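Local coordinates for manganese-dependent inorganic pyrophosphatase (Methanocaldococcus jannaschii, PDB 2EB0), which catalyses the manganese-dependent hydrolysis of diphosphate to two phosphates, as a class C (family II) inorganic pyrophosphatase with two metal ions per subunit, at residues I54-G59 with F74-G80; L132-G138 with L167-A171; I233-E238 with L264-K269. All blocks are in the same frame, centred on the assembly; numbering follows the deposited sequence.

Contact 1. Residues I54-G59 with F74-G80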
ATOM      1  N   ILE B  54       3.791 -22.594  -9.718  1.00 24.91           N
ATOM      2  CA  ILE B  54       2.466 -22.851  -9.146  1.00 26.23           C
ATOM      3  C   ILE B  54       1.461 -22.026  -9.929  1.00 27.43           C
ATOM      4  O   ILE B  54       1.846 -21.132 -10.683  1.00 27.42           O
ATOM      5  CB  ILE B  54       2.374 -22.481  -7.657  1.00 25.55           C
ATOM      6  CG1 ILE B  54       2.732 -21.009  -7.451  1.00 23.58           C
ATOM      7  CG2 ILE B  54       3.269 -23.392  -6.855  1.00 26.92           C
ATOM      8  CD1 ILE B  54       2.670 -20.570  -6.017  1.00 19.67           C
ATOM      9  N   GLU B  55       0.177 -22.312  -9.752  1.00 27.80           N
ATOM     10  CA  GLU B  55      -0.849 -21.598 -10.503  1.00 28.67           C
ATOM     11  C   GLU B  55      -2.071 -21.226  -9.682  1.00 27.31           C
ATOM     12  O   GLU B  55      -2.819 -20.321 -10.051  1.00 26.93           O
ATOM     13  CB  GLU B  55      -1.289 -22.454 -11.690  1.00 76.03           C
ATOM     14  CG  GLU B  55      -0.159 -22.831 -12.631  1.00 86.66           C
ATOM     15  CD  GLU B  55      -0.244 -24.271 -13.100  1.00 91.85           C
ATOM     16  OE1 GLU B  55      -1.292 -24.659 -13.662  1.00 93.34           O
ATOM     17  OE2 GLU B  55       0.743 -25.013 -12.905  1.00 93.69           O
ATOM     18  N   SER B  56      -2.280 -21.927  -8.577  1.00 24.24           N
ATOM     19  CA  SER B  56      -3.436 -21.672  -7.736  1.00 25.00           C
ATOM     20  C   SER B  56      -3.036 -21.297  -6.316  1.00 24.08           C
ATOM     21  O   SER B  56      -2.161 -21.920  -5.722  1.00 23.80           O
ATOM     22  CB  SER B  56      -4.338 -22.911  -7.718  1.00 28.07           C
ATOM     23  OG  SER B  56      -5.397 -22.756  -6.795  1.00 30.38           O
ATOM     24  N   ALA B  57      -3.690 -20.276  -5.772  1.00 23.41           N
ATOM     25  CA  ALA B  57      -3.385 -19.821  -4.426  1.00 24.79           C
ATOM     26  C   ALA B  57      -4.267 -20.510  -3.399  1.00 25.86           C
ATOM     27  O   ALA B  57      -4.023 -20.404  -2.198  1.00 25.39           O
ATOM     28  CB  ALA B  57      -3.573 -18.318  -4.333  1.00 35.69           C
ATOM     29  N   LYS B  58      -5.288 -21.219  -3.869  1.00 34.64           N
ATOM     30  CA  LYS B  58      -6.213 -21.900  -2.964  1.00 37.71           C
ATOM     31  C   LYS B  58      -5.521 -22.748  -1.900  1.00 37.11           C
ATOM     32  O   LYS B  58      -4.704 -23.612  -2.213  1.00 38.49           O
ATOM     33  CB  LYS B  58      -7.186 -22.774  -3.757  1.00 57.15           C
ATOM     34  CG  LYS B  58      -8.337 -23.306  -2.920  1.00 59.46           C
ATOM     35  CD  LYS B  58      -9.344 -24.063  -3.770  1.00 61.64           C
ATOM     36  CE  LYS B  58     -10.517 -24.531  -2.929  1.00 64.34           C
ATOM     37  NZ  LYS B  58     -10.082 -25.327  -1.745  1.00 64.66           N
ATOM     38  N   GLY B  59      -5.852 -22.489  -0.641  1.00 43.37           N
ATOM     39  CA  GLY B  59      -5.268 -23.245   0.452  1.00 42.78           C
ATOM     40  C   GLY B  59      -3.822 -22.909   0.751  1.00 43.39           C
ATOM     41  O   GLY B  59      -3.178 -23.583   1.561  1.00 43.18           O
ATOM     42  N   PHE B  74      -2.174 -14.611  -9.054  1.00 23.37           N
ATOM     43  CA  PHE B  74      -3.012 -15.809  -9.171  1.00 26.69           C
ATOM     44  C   PHE B  74      -4.409 -15.413  -9.617  1.00 27.42           C
ATOM     45  O   PHE B  74      -4.934 -14.390  -9.180  1.00 27.08           O
ATOM     46  CB  PHE B  74      -3.182 -16.532  -7.827  1.00 27.05           C
ATOM     47  CG  PHE B  74      -1.909 -17.013  -7.206  1.00 27.06           C
ATOM     48  CD1 PHE B  74      -1.130 -16.160  -6.432  1.00 25.91           C
ATOM     49  CD2 PHE B  74      -1.527 -18.343  -7.332  1.00 26.56           C
ATOM     50  CE1 PHE B  74       0.008 -16.625  -5.784  1.00 26.76           C
ATOM     51  CE2 PHE B  74      -0.386 -18.821  -6.688  1.00 28.32           C
ATOM     52  CZ  PHE B  74       0.381 -17.962  -5.910  1.00 27.72           C
ATOM     53  N   ASP B  75      -5.023 -16.237 -10.458  1.00 33.89           N
ATOM     54  CA  ASP B  75      -6.379 -15.967 -10.929  1.00 36.15           C
ATOM     55  C   ASP B  75      -7.328 -16.083  -9.741  1.00 35.26           C
ATOM     56  O   ASP B  75      -8.377 -15.450  -9.703  1.00 36.36           O
ATOM     57  CB  ASP B  75      -6.785 -16.979 -11.998  1.00 66.92           C
ATOM     58  CG  ASP B  75      -5.821 -17.011 -13.163  1.00 70.27           C
ATOM     59  OD1 ASP B  75      -5.652 -15.968 -13.826  1.00 73.22           O
ATOM     60  OD2 ASP B  75      -5.233 -18.083 -13.413  1.00 73.39           O
ATOM     61  N   ASP B  76      -6.931 -16.894  -8.767  1.00 27.18           N
ATOM     62  CA  ASP B  76      -7.715 -17.125  -7.566  1.00 27.12           C
ATOM     63  C   ASP B  76      -6.994 -16.627  -6.317  1.00 27.19           C
ATOM     64  O   ASP B  76      -7.008 -17.297  -5.278  1.00 26.72           O
ATOM     65  CB  ASP B  76      -7.992 -18.623  -7.410  1.00 42.66           C
ATOM     66  CG  ASP B  76      -6.714 -19.457  -7.360  1.00 43.15           C
ATOM     67  OD1 ASP B  76      -6.803 -20.658  -7.036  1.00 42.04           O
ATOM     68  OD2 ASP B  76      -5.621 -18.921  -7.654  1.00 43.99           O
ATOM     69  N   LEU B  77      -6.365 -15.460  -6.416  1.00 30.78           N
ATOM     70  CA  LEU B  77      -5.637 -14.881  -5.286  1.00 29.72           C
ATOM     71  C   LEU B  77      -6.539 -14.878  -4.054  1.00 28.89           C
ATOM     72  O   LEU B  77      -6.126 -15.264  -2.962  1.00 26.92           O
ATOM     73  CB  LEU B  77      -5.219 -13.442  -5.603  1.00 32.20           C
ATOM     74  CG  LEU B  77      -3.901 -12.906  -5.031  1.00 33.53           C
ATOM     75  CD1 LEU B  77      -3.938 -11.383  -5.099  1.00 32.99           C
ATOM     76  CD2 LEU B  77      -3.683 -13.372  -3.595  1.00 33.50           C
ATOM     77  N   GLU B  78      -7.777 -14.436  -4.260  0.50 22.06           N
ATOM     78  CA  GLU B  78      -8.796 -14.345  -3.217  0.50 20.73           C
ATOM     79  C   GLU B  78      -8.934 -15.591  -2.353  0.50 20.62           C
ATOM     80  O   GLU B  78      -9.097 -15.497  -1.137  0.50 20.61           O
ATOM     81  CB  GLU B  78     -10.147 -14.050  -3.857  0.50 36.04           C
ATOM     82  CG  GLU B  78     -10.468 -14.990  -5.010  0.50 37.08           C
ATOM     83  CD  GLU B  78     -11.946 -15.074  -5.311  0.50 36.50           C
ATOM     84  OE1 GLU B  78     -12.562 -14.026  -5.597  0.50 36.38           O
ATOM     85  OE2 GLU B  78     -12.494 -16.196  -5.260  0.50 37.95           O
ATOM     86  N   GLU B  79      -8.892 -16.759  -2.982  0.50 12.38           N
ATOM     87  CA  GLU B  79      -9.037 -18.009  -2.250  0.50 13.56           C
ATOM     88  C   GLU B  79      -7.807 -18.379  -1.438  0.50 14.24           C
ATOM     89  O   GLU B  79      -7.810 -19.364  -0.699  0.50 12.25           O
ATOM     90  CB  GLU B  79      -9.400 -19.140  -3.211  0.50 32.33           C
ATOM     91  CG  GLU B  79     -10.872 -19.152  -3.590  0.50 32.83           C
ATOM     92  CD  GLU B  79     -11.232 -20.303  -4.500  0.50 33.18           C
ATOM     93  OE1 GLU B  79     -11.007 -20.186  -5.720  0.50 32.30           O
ATOM     94  OE2 GLU B  79     -11.728 -21.331  -3.992  0.50 33.84           O
ATOM     95  N   GLY B  80      -6.755 -17.582  -1.576  1.00 35.67           N
ATOM     96  CA  GLY B  80      -5.544 -17.840  -0.829  1.00 35.84           C
ATOM     97  C   GLY B  80      -5.536 -16.988   0.423  1.00 35.91           C
ATOM     98  O   GLY B  80      -6.448 -16.202   0.646  1.00 36.64           O
TER
HETATM   99  O   HOH W   1      -3.298 -18.235 -11.727  1.00 40.11           O
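Residues 54-59 run as an irregular loop past 74-80, Ser56 lying by Phe74 and Lys58 by Gly80; the CA atoms of Lys58 and Gly80 are 4.6 Å apart. A type I turn from Phe74 to Leu77 leads into the 3-10 segment 77-79, and Asp76, inside that turn, points its side chain toward 54-59.

The Asp76 carboxylate grips two consecutive residues: Ser56 OG donates to the syn lone pair of Asp76 OD1 at 2.5 Å, and Ala57 N donates to Asp76 OD2 at 3.0 Å, nearly straight at 169° but tilted out of the carboxylate plane. With CG between its own N and carbonyl carbon (chi1 57°), Asp76 turns both oxygens to the Ser56 hydroxyl and the Ala57 N-H.

Beside this polar grip lies the Phe74 ring. Ala57 CB sits over one face in a CH-pi contact, 3.7 Å from the centroid, and Ile54 CD1 meets the ring edge 3.5 Å from Phe74 CZ. A water takes the N-H of Asp75 and donates to both Asp75 OD2 and Glu55 O, its bond to Glu55 O being 2.7 Å, so it ties the loops together a second time.

Phe74 also packs on Val5 and Ile62, and Asp75 forms a salt bridge with Lys8. The contact thus joins two loops of the parallel alpha/beta sheet of the DHH domain, one entering and one leaving strand 61-65, with the Phe74 side chain about 9 Å from that of the manganese ligand His7.

Contact 2. Residues L132-G138 with L167-A171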
ATOM      1  N   LEU B 132      23.369 -13.237   4.168  1.00 27.02           N
ATOM      2  CA  LEU B 132      23.244 -13.160   2.717  1.00 28.65           C
ATOM      3  C   LEU B 132      24.495 -13.726   2.064  1.00 27.37           C
ATOM      4  O   LEU B 132      25.533 -13.073   2.032  1.00 30.16           O
ATOM      5  CB  LEU B 132      23.078 -11.709   2.264  1.00 26.48           C
ATOM      6  CG  LEU B 132      21.978 -11.362   1.263  1.00 27.15           C
ATOM      7  CD1 LEU B 132      22.463 -10.174   0.428  1.00 26.48           C
ATOM      8  CD2 LEU B 132      21.657 -12.543   0.366  1.00 24.76           C
ATOM      9  N   LYS B 133      24.395 -14.938   1.539  1.00 30.76           N
ATOM     10  CA  LYS B 133      25.528 -15.564   0.883  1.00 29.83           C
ATOM     11  C   LYS B 133      25.781 -14.916  -0.475  1.00 29.26           C
ATOM     12  O   LYS B 133      24.907 -14.250  -1.031  1.00 29.79           O
ATOM     13  CB  LYS B 133      25.275 -17.069   0.720  1.00 42.62           C
ATOM     14  CG  LYS B 133      25.241 -17.820   2.046  1.00 44.96           C
ATOM     15  CD  LYS B 133      26.531 -17.575   2.813  1.00 46.94           C
ATOM     16  CE  LYS B 133      26.469 -18.109   4.231  1.00 48.91           C
ATOM     17  NZ  LYS B 133      27.789 -17.965   4.910  1.00 47.83           N
ATOM     18  N   PRO B 134      26.986 -15.107  -1.028  1.00 24.74           N
ATOM     19  CA  PRO B 134      27.352 -14.538  -2.325  1.00 24.86           C
ATOM     20  C   PRO B 134      26.388 -14.868  -3.461  1.00 24.87           C
ATOM     21  O   PRO B 134      26.067 -13.997  -4.276  1.00 21.82           O
ATOM     22  CB  PRO B 134      28.750 -15.097  -2.567  1.00 26.53           C
ATOM     23  CG  PRO B 134      28.740 -16.361  -1.804  1.00 31.36           C
ATOM     24  CD  PRO B 134      28.066 -15.965  -0.523  1.00 28.23           C
ATOM     25  N   ASP B 135      25.925 -16.114  -3.523  1.00 24.00           N
ATOM     26  CA  ASP B 135      24.997 -16.495  -4.584  1.00 25.10           C
ATOM     27  C   ASP B 135      23.700 -15.693  -4.541  1.00 23.89           C
ATOM     28  O   ASP B 135      23.296 -15.123  -5.554  1.00 23.86           O
ATOM     29  CB  ASP B 135      24.694 -18.001  -4.554  1.00 34.93           C
ATOM     30  CG  ASP B 135      24.189 -18.487  -3.206  1.00 38.93           C
ATOM     31  OD1 ASP B 135      23.862 -19.693  -3.124  1.00 39.25           O
ATOM     32  OD2 ASP B 135      24.118 -17.688  -2.237  1.00 40.16           O
ATOM     33  N   LEU B 136      23.051 -15.635  -3.380  1.00 22.30           N
ATOM     34  CA  LEU B 136      21.812 -14.874  -3.270  1.00 22.15           C
ATOM     35  C   LEU B 136      22.099 -13.384  -3.430  1.00 21.85           C
ATOM     36  O   LEU B 136      21.264 -12.641  -3.954  1.00 22.12           O
ATOM     37  CB  LEU B 136      21.116 -15.142  -1.932  1.00 24.54           C
ATOM     38  CG  LEU B 136      20.559 -16.553  -1.745  1.00 24.24           C
ATOM     39  CD1 LEU B 136      19.824 -16.622  -0.422  1.00 25.28           C
ATOM     40  CD2 LEU B 136      19.618 -16.906  -2.885  1.00 24.70           C
ATOM     41  N   ALA B 137      23.281 -12.948  -2.993  1.00 20.95           N
ATOM     42  CA  ALA B 137      23.656 -11.543  -3.139  1.00 20.90           C
ATOM     43  C   ALA B 137      23.769 -11.261  -4.642  1.00 20.40           C
ATOM     44  O   ALA B 137      23.442 -10.169  -5.114  1.00 17.03           O
ATOM     45  CB  ALA B 137      24.984 -11.271  -2.451  1.00 12.84           C
ATOM     46  N   GLY B 138      24.223 -12.270  -5.382  1.00 21.08           N
ATOM     47  CA  GLY B 138      24.358 -12.143  -6.820  1.00 20.97           C
ATOM     48  C   GLY B 138      23.013 -11.992  -7.505  1.00 20.91           C
ATOM     49  O   GLY B 138      22.905 -11.273  -8.496  1.00 21.74           O
ATOM     50  N   LEU B 167      26.202  -5.309  -2.813  1.00 24.92           N
ATOM     51  CA  LEU B 167      25.855  -6.677  -3.196  1.00 26.85           C
ATOM     52  C   LEU B 167      26.961  -7.275  -4.062  1.00 27.08           C
ATOM     53  O   LEU B 167      27.307  -8.443  -3.907  1.00 27.87           O
ATOM     54  CB  LEU B 167      24.517  -6.698  -3.946  1.00 19.05           C
ATOM     55  CG  LEU B 167      23.325  -6.286  -3.079  1.00 18.08           C
ATOM     56  CD1 LEU B 167      22.100  -6.075  -3.953  1.00 15.78           C
ATOM     57  CD2 LEU B 167      23.069  -7.357  -2.007  1.00 15.97           C
ATOM     58  N   ALA B 168      27.512  -6.462  -4.963  1.00 24.33           N
ATOM     59  CA  ALA B 168      28.601  -6.890  -5.841  1.00 26.72           C
ATOM     60  C   ALA B 168      29.784  -7.335  -4.986  1.00 28.31           C
ATOM     61  O   ALA B 168      30.488  -8.292  -5.319  1.00 27.47           O
ATOM     62  CB  ALA B 168      29.027  -5.738  -6.758  1.00 12.62           C
ATOM     63  N   GLU B 169      29.990  -6.628  -3.880  1.00 39.68           N
ATOM     64  CA  GLU B 169      31.077  -6.936  -2.956  1.00 41.23           C
ATOM     65  C   GLU B 169      30.911  -8.330  -2.363  1.00 39.88           C
ATOM     66  O   GLU B 169      31.876  -9.090  -2.263  1.00 39.97           O
ATOM     67  CB  GLU B 169      31.115  -5.902  -1.828  1.00 69.45           C
ATOM     68  CG  GLU B 169      32.118  -6.208  -0.729  1.00 76.53           C
ATOM     69  CD  GLU B 169      32.096  -5.180   0.393  1.00 82.06           C
ATOM     70  OE1 GLU B 169      32.819  -5.377   1.394  1.00 84.61           O
ATOM     71  OE2 GLU B 169      31.359  -4.177   0.279  1.00 82.82           O
ATOM     72  N   ILE B 170      29.684  -8.661  -1.970  1.00 28.03           N
ATOM     73  CA  ILE B 170      29.396  -9.963  -1.382  1.00 27.02           C
ATOM     74  C   ILE B 170      29.417 -11.071  -2.429  1.00 25.61           C
ATOM     75  O   ILE B 170      29.947 -12.157  -2.181  1.00 24.67           O
ATOM     76  CB  ILE B 170      28.011  -9.978  -0.694  1.00 35.42           C
ATOM     77  CG1 ILE B 170      27.946  -8.887   0.377  1.00 36.80           C
ATOM     78  CG2 ILE B 170      27.747 -11.347  -0.079  1.00 35.78           C
ATOM     79  CD1 ILE B 170      26.586  -8.749   1.015  1.00 35.98           C
ATOM     80  N   ALA B 171      28.839 -10.787  -3.596  1.00 22.36           N
ATOM     81  CA  ALA B 171      28.763 -11.766  -4.679  1.00 19.90           C
ATOM     82  C   ALA B 171      30.098 -11.963  -5.381  1.00 20.47           C
ATOM     83  O   ALA B 171      30.238 -12.849  -6.226  1.00 18.44           O
ATOM     84  CB  ALA B 171      27.702 -11.337  -5.695  1.00  7.01           C
TER
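Helix segments 134-138 and 167-171 run roughly antiparallel, their axes 7.7 Å apart at closest approach and their directions 142° apart, with Pro134 and Ala171 nearest at 3.9 Å between CA atoms.

Small residues at the crossing are consistent with this spacing. Ala137 points its methyl at the other helix, and CB lands 3.6 Å from Ile170 CG2. That branch of Ile170 stands anti to the backbone N while CG1 is anti to the carbonyl carbon (chi1 -57°), which turns the CG2 methyl to Ala137 and also brings it 3.5 Å from Leu132 O. Ala171 lays its CB against the backbone of the first turn, 3.4 Å from Pro134 O and beside the N of Gly138. Pro134 O already accepts the amide of Gly138 inside its helix, and the CA of Ala171 adds a CA-H...O contact to it. Returning the approach, the Pro134 ring brings CB to 3.2 Å from Ile170 O.

Leu132 and Leu167 add an apolar touch, their side chains crossing at a slant with Leu132 CD1 3.8 Å from Leu167 CD2; Leu167 CB also lies near the carbonyl O of Ala137.

Around this pair the helices close in. Leu167 continues onto Leu140 and Ile144 of helix 134-148 and onto Ala114 and Phe118 of helix 109-118, which Ile170 also touches. Leu132 reaches Phe24 of helix 12-25, and the end of the Leu136 side chain leads away from 167-171 and packs on Ile19, Val20 and Tyr23 of that same helix.

Contact 3. Residues I233-E238 with L264-K269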
ATOM      1  N   ILE B 233       4.144  -8.420 -35.238  1.00 26.07           N
ATOM      2  CA  ILE B 233       3.835  -8.205 -33.822  1.00 24.66           C
ATOM      3  C   ILE B 233       2.526  -7.431 -33.679  1.00 24.98           C
ATOM      4  O   ILE B 233       1.679  -7.775 -32.846  1.00 25.08           O
ATOM      5  CB  ILE B 233       4.973  -7.427 -33.098  1.00 27.87           C
ATOM      6  CG1 ILE B 233       6.209  -8.324 -32.952  1.00 26.32           C
ATOM      7  CG2 ILE B 233       4.507  -6.973 -31.722  1.00 27.13           C
ATOM      8  CD1 ILE B 233       7.392  -7.652 -32.299  1.00 24.17           C
ATOM      9  N   TYR B 234       2.352  -6.402 -34.505  1.00 27.85           N
ATOM     10  CA  TYR B 234       1.135  -5.598 -34.453  1.00 28.01           C
ATOM     11  C   TYR B 234      -0.110  -6.429 -34.765  1.00 28.27           C
ATOM     12  O   TYR B 234      -1.126  -6.336 -34.067  1.00 29.69           O
ATOM     13  CB  TYR B 234       1.207  -4.423 -35.431  1.00 30.21           C
ATOM     14  CG  TYR B 234       0.138  -3.388 -35.156  1.00 32.08           C
ATOM     15  CD1 TYR B 234       0.253  -2.518 -34.069  1.00 31.20           C
ATOM     16  CD2 TYR B 234      -1.017  -3.318 -35.940  1.00 32.22           C
ATOM     17  CE1 TYR B 234      -0.754  -1.609 -33.765  1.00 32.22           C
ATOM     18  CE2 TYR B 234      -2.033  -2.410 -35.642  1.00 31.41           C
ATOM     19  CZ  TYR B 234      -1.894  -1.561 -34.554  1.00 32.11           C
ATOM     20  OH  TYR B 234      -2.893  -0.668 -34.241  1.00 32.39           O
ATOM     21  N   LYS B 235      -0.033  -7.233 -35.821  1.00 29.85           N
ATOM     22  CA  LYS B 235      -1.157  -8.078 -36.204  1.00 30.09           C
ATOM     23  C   LYS B 235      -1.557  -8.946 -35.013  1.00 30.29           C
ATOM     24  O   LYS B 235      -2.737  -9.003 -34.639  1.00 29.20           O
ATOM     25  CB  LYS B 235      -0.786  -8.967 -37.394  1.00 58.04           C
ATOM     26  CG  LYS B 235      -1.943  -9.823 -37.895  1.00 63.06           C
ATOM     27  CD  LYS B 235      -1.527 -10.775 -39.011  1.00 66.90           C
ATOM     28  CE  LYS B 235      -1.121 -10.038 -40.277  1.00 68.81           C
ATOM     29  NZ  LYS B 235      -0.730 -10.995 -41.352  1.00 69.97           N
ATOM     30  N   LEU B 236      -0.571  -9.611 -34.407  1.00 25.45           N
ATOM     31  CA  LEU B 236      -0.851 -10.459 -33.258  1.00 23.63           C
ATOM     32  C   LEU B 236      -1.480  -9.654 -32.119  1.00 23.04           C
ATOM     33  O   LEU B 236      -2.390 -10.135 -31.434  1.00 23.24           O
ATOM     34  CB  LEU B 236       0.426 -11.165 -32.783  1.00 22.89           C
ATOM     35  CG  LEU B 236       0.984 -12.265 -33.706  1.00 24.78           C
ATOM     36  CD1 LEU B 236       2.279 -12.825 -33.133  1.00 26.16           C
ATOM     37  CD2 LEU B 236      -0.027 -13.381 -33.856  1.00 24.80           C
ATOM     38  N   LEU B 237      -1.018  -8.426 -31.917  1.00 29.97           N
ATOM     39  CA  LEU B 237      -1.575  -7.605 -30.850  1.00 30.62           C
ATOM     40  C   LEU B 237      -3.027  -7.218 -31.158  1.00 31.24           C
ATOM     41  O   LEU B 237      -3.832  -7.021 -30.245  1.00 29.43           O
ATOM     42  CB  LEU B 237      -0.715  -6.356 -30.632  1.00 20.83           C
ATOM     43  CG  LEU B 237       0.714  -6.572 -30.091  1.00 19.96           C
ATOM     44  CD1 LEU B 237       1.381  -5.226 -29.881  1.00 19.59           C
ATOM     45  CD2 LEU B 237       0.685  -7.335 -28.775  1.00 17.49           C
ATOM     46  N   GLU B 238      -3.358  -7.121 -32.443  0.50  8.82           N
ATOM     47  CA  GLU B 238      -4.713  -6.773 -32.847  0.50 11.23           C
ATOM     48  C   GLU B 238      -5.636  -7.927 -32.525  0.50 12.05           C
ATOM     49  O   GLU B 238      -6.781  -7.726 -32.127  0.50 11.07           O
ATOM     50  CB  GLU B 238      -4.771  -6.466 -34.346  0.50 38.39           C
ATOM     51  CG  GLU B 238      -4.137  -5.141 -34.725  1.00 41.66           C
ATOM     52  CD  GLU B 238      -4.310  -4.803 -36.194  1.00 44.09           C
ATOM     53  OE1 GLU B 238      -3.778  -5.544 -37.047  1.00 46.97           O
ATOM     54  OE2 GLU B 238      -4.978  -3.793 -36.499  1.00 43.81           O
ATOM     55  N   LEU B 264       3.590   0.946 -29.656  1.00 24.15           N
ATOM     56  CA  LEU B 264       2.635   0.426 -30.631  1.00 24.48           C
ATOM     57  C   LEU B 264       1.289   0.585 -29.934  1.00 24.98           C
ATOM     58  O   LEU B 264       1.124   0.142 -28.796  1.00 23.14           O
ATOM     59  CB  LEU B 264       2.887  -1.049 -30.926  1.00 19.28           C
ATOM     60  CG  LEU B 264       4.253  -1.468 -31.477  1.00 22.27           C
ATOM     61  CD1 LEU B 264       4.195  -2.944 -31.858  1.00 20.07           C
ATOM     62  CD2 LEU B 264       4.615  -0.634 -32.692  1.00 24.29           C
ATOM     63  N   VAL B 265       0.331   1.214 -30.609  1.00 25.36           N
ATOM     64  CA  VAL B 265      -0.970   1.452 -29.999  1.00 26.86           C
ATOM     65  C   VAL B 265      -2.119   0.708 -30.668  1.00 27.22           C
ATOM     66  O   VAL B 265      -2.379   0.875 -31.859  1.00 28.53           O
ATOM     67  CB  VAL B 265      -1.272   2.963 -29.971  1.00 23.75           C
ATOM     68  CG1 VAL B 265      -2.559   3.228 -29.200  1.00 25.82           C
ATOM     69  CG2 VAL B 265      -0.112   3.703 -29.324  1.00 24.54           C
ATOM     70  N   VAL B 266      -2.810  -0.110 -29.879  1.00 26.34           N
ATOM     71  CA  VAL B 266      -3.924  -0.907 -30.371  1.00 25.75           C
ATOM     72  C   VAL B 266      -5.183  -0.712 -29.524  1.00 26.17           C
ATOM     73  O   VAL B 266      -5.149  -0.860 -28.294  1.00 22.43           O
ATOM     74  CB  VAL B 266      -3.566  -2.406 -30.361  1.00 33.60           C
ATOM     75  CG1 VAL B 266      -4.554  -3.181 -31.218  1.00 34.34           C
ATOM     76  CG2 VAL B 266      -2.143  -2.604 -30.855  1.00 36.72           C
ATOM     77  N   GLY B 267      -6.295  -0.392 -30.185  1.00 23.72           N
ATOM     78  CA  GLY B 267      -7.547  -0.191 -29.474  1.00 24.33           C
ATOM     79  C   GLY B 267      -7.891   1.273 -29.248  1.00 27.14           C
ATOM     80  O   GLY B 267      -8.034   2.045 -30.195  1.00 26.05           O
ATOM     81  N   ASN B 268      -8.003   1.662 -27.983  1.00 37.29           N
ATOM     82  CA  ASN B 268      -8.352   3.030 -27.626  1.00 38.52           C
ATOM     83  C   ASN B 268      -7.213   4.035 -27.834  1.00 40.06           C
ATOM     84  O   ASN B 268      -6.651   4.555 -26.868  1.00 41.46           O
ATOM     85  CB  ASN B 268      -8.809   3.066 -26.166  1.00 35.18           C
ATOM     86  CG  ASN B 268      -9.550   4.334 -25.825  1.00 34.11           C
ATOM     87  OD1 ASN B 268      -9.253   5.399 -26.361  1.00 36.40           O
ATOM     88  ND2 ASN B 268     -10.513   4.232 -24.917  1.00 32.53           N
ATOM     89  N   LYS B 269      -6.887   4.325 -29.093  1.00 28.87           N
ATOM     90  CA  LYS B 269      -5.816   5.270 -29.404  1.00 29.37           C
ATOM     91  C   LYS B 269      -6.081   6.655 -28.827  1.00 30.20           C
ATOM     92  O   LYS B 269      -5.148   7.366 -28.432  1.00 26.72           O
ATOM     93  CB  LYS B 269      -5.613   5.363 -30.919  1.00 49.62           C
ATOM     94  CG  LYS B 269      -5.062   4.078 -31.529  1.00 54.42           C
ATOM     95  CD  LYS B 269      -4.763   4.217 -33.012  1.00 55.74           C
ATOM     96  CE  LYS B 269      -4.180   2.925 -33.573  1.00 56.56           C
ATOM     97  NZ  LYS B 269      -3.968   3.001 -35.050  1.00 58.03           N
TER
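Tyr234 makes the hydrogen bond of this contact, reaching from helix segment 233-238 to strand 264-267. Its OH donates to the main-chain O of Val265 at 2.9 Å, with a C=O...donor angle of 140° and the donor tilted from the carbonyl plane. The accepting oxygen lies in the plane of the ring, at its edge. Tyr234 CG stands opposite the backbone N about the CA-CB bond (chi1 -166°), which swings the ring from the flank of the helix to the strand and lets the hydroxyl arrive at that carbonyl. Past the strand, the CE methylene of Lys269 lies 3.9 Å from Tyr234 OH, the two side chains coming from opposite directions.

The remaining contacts are apolar. Val266 points at the helix and meets the tyrosine from the opposite direction, CG2 lying 3.4 Å from Tyr234 CE1 in an oblique approach. The same methyl lies 4.0 Å from Leu237 CB, while CG1 comes 3.9 Å from Glu238 CA. Two residues earlier on the strand, Leu264 CD1 touches both Ile233 CG2, at 4.0 Å, and Leu237 CD1, at 4.1 Å; both side chains cross that of Leu264 at about a right angle. A leucine in place of Tyr234 would probably leave the Val265 carbonyl without this donor and open a gap beside Val266 CG2.

Helix segment 233-238 runs 26° from parallel to strand segment 264-267, their axes 9.0 Å apart at closest approach, over one face of the mixed sheet of the DHHA2 domain. Strand 260-267 pairs with strand 248-255, whose Phe251 touches both Leu237 and Leu264. Behind Ile233 and Leu237 comes Ile199 of helix 195-201, while Val266 also reaches Leu241 farther along helix 230-243.

The three contacts share no helix or strand and do not touch. Contacts 1 and 2 belong to the manganese-binding half of the chain; contact 3 lies in the DHHA2 domain, and contacts 2 and 3 fall on opposite sides of the chain's centre, about 41 Å apart between contact centres. Contact 3 is the buried one, helix against sheet, mainly aliphatic with a single tyrosine hydroxyl bond. Contact 2, partly buried, packs helix on helix through small residues and methyl groups, without a polar bond across. Contact 1, also partly buried, joins two loops and relies most on polar chemistry: a carboxylate, a serine hydroxyl and a bridging water beside an aromatic ring.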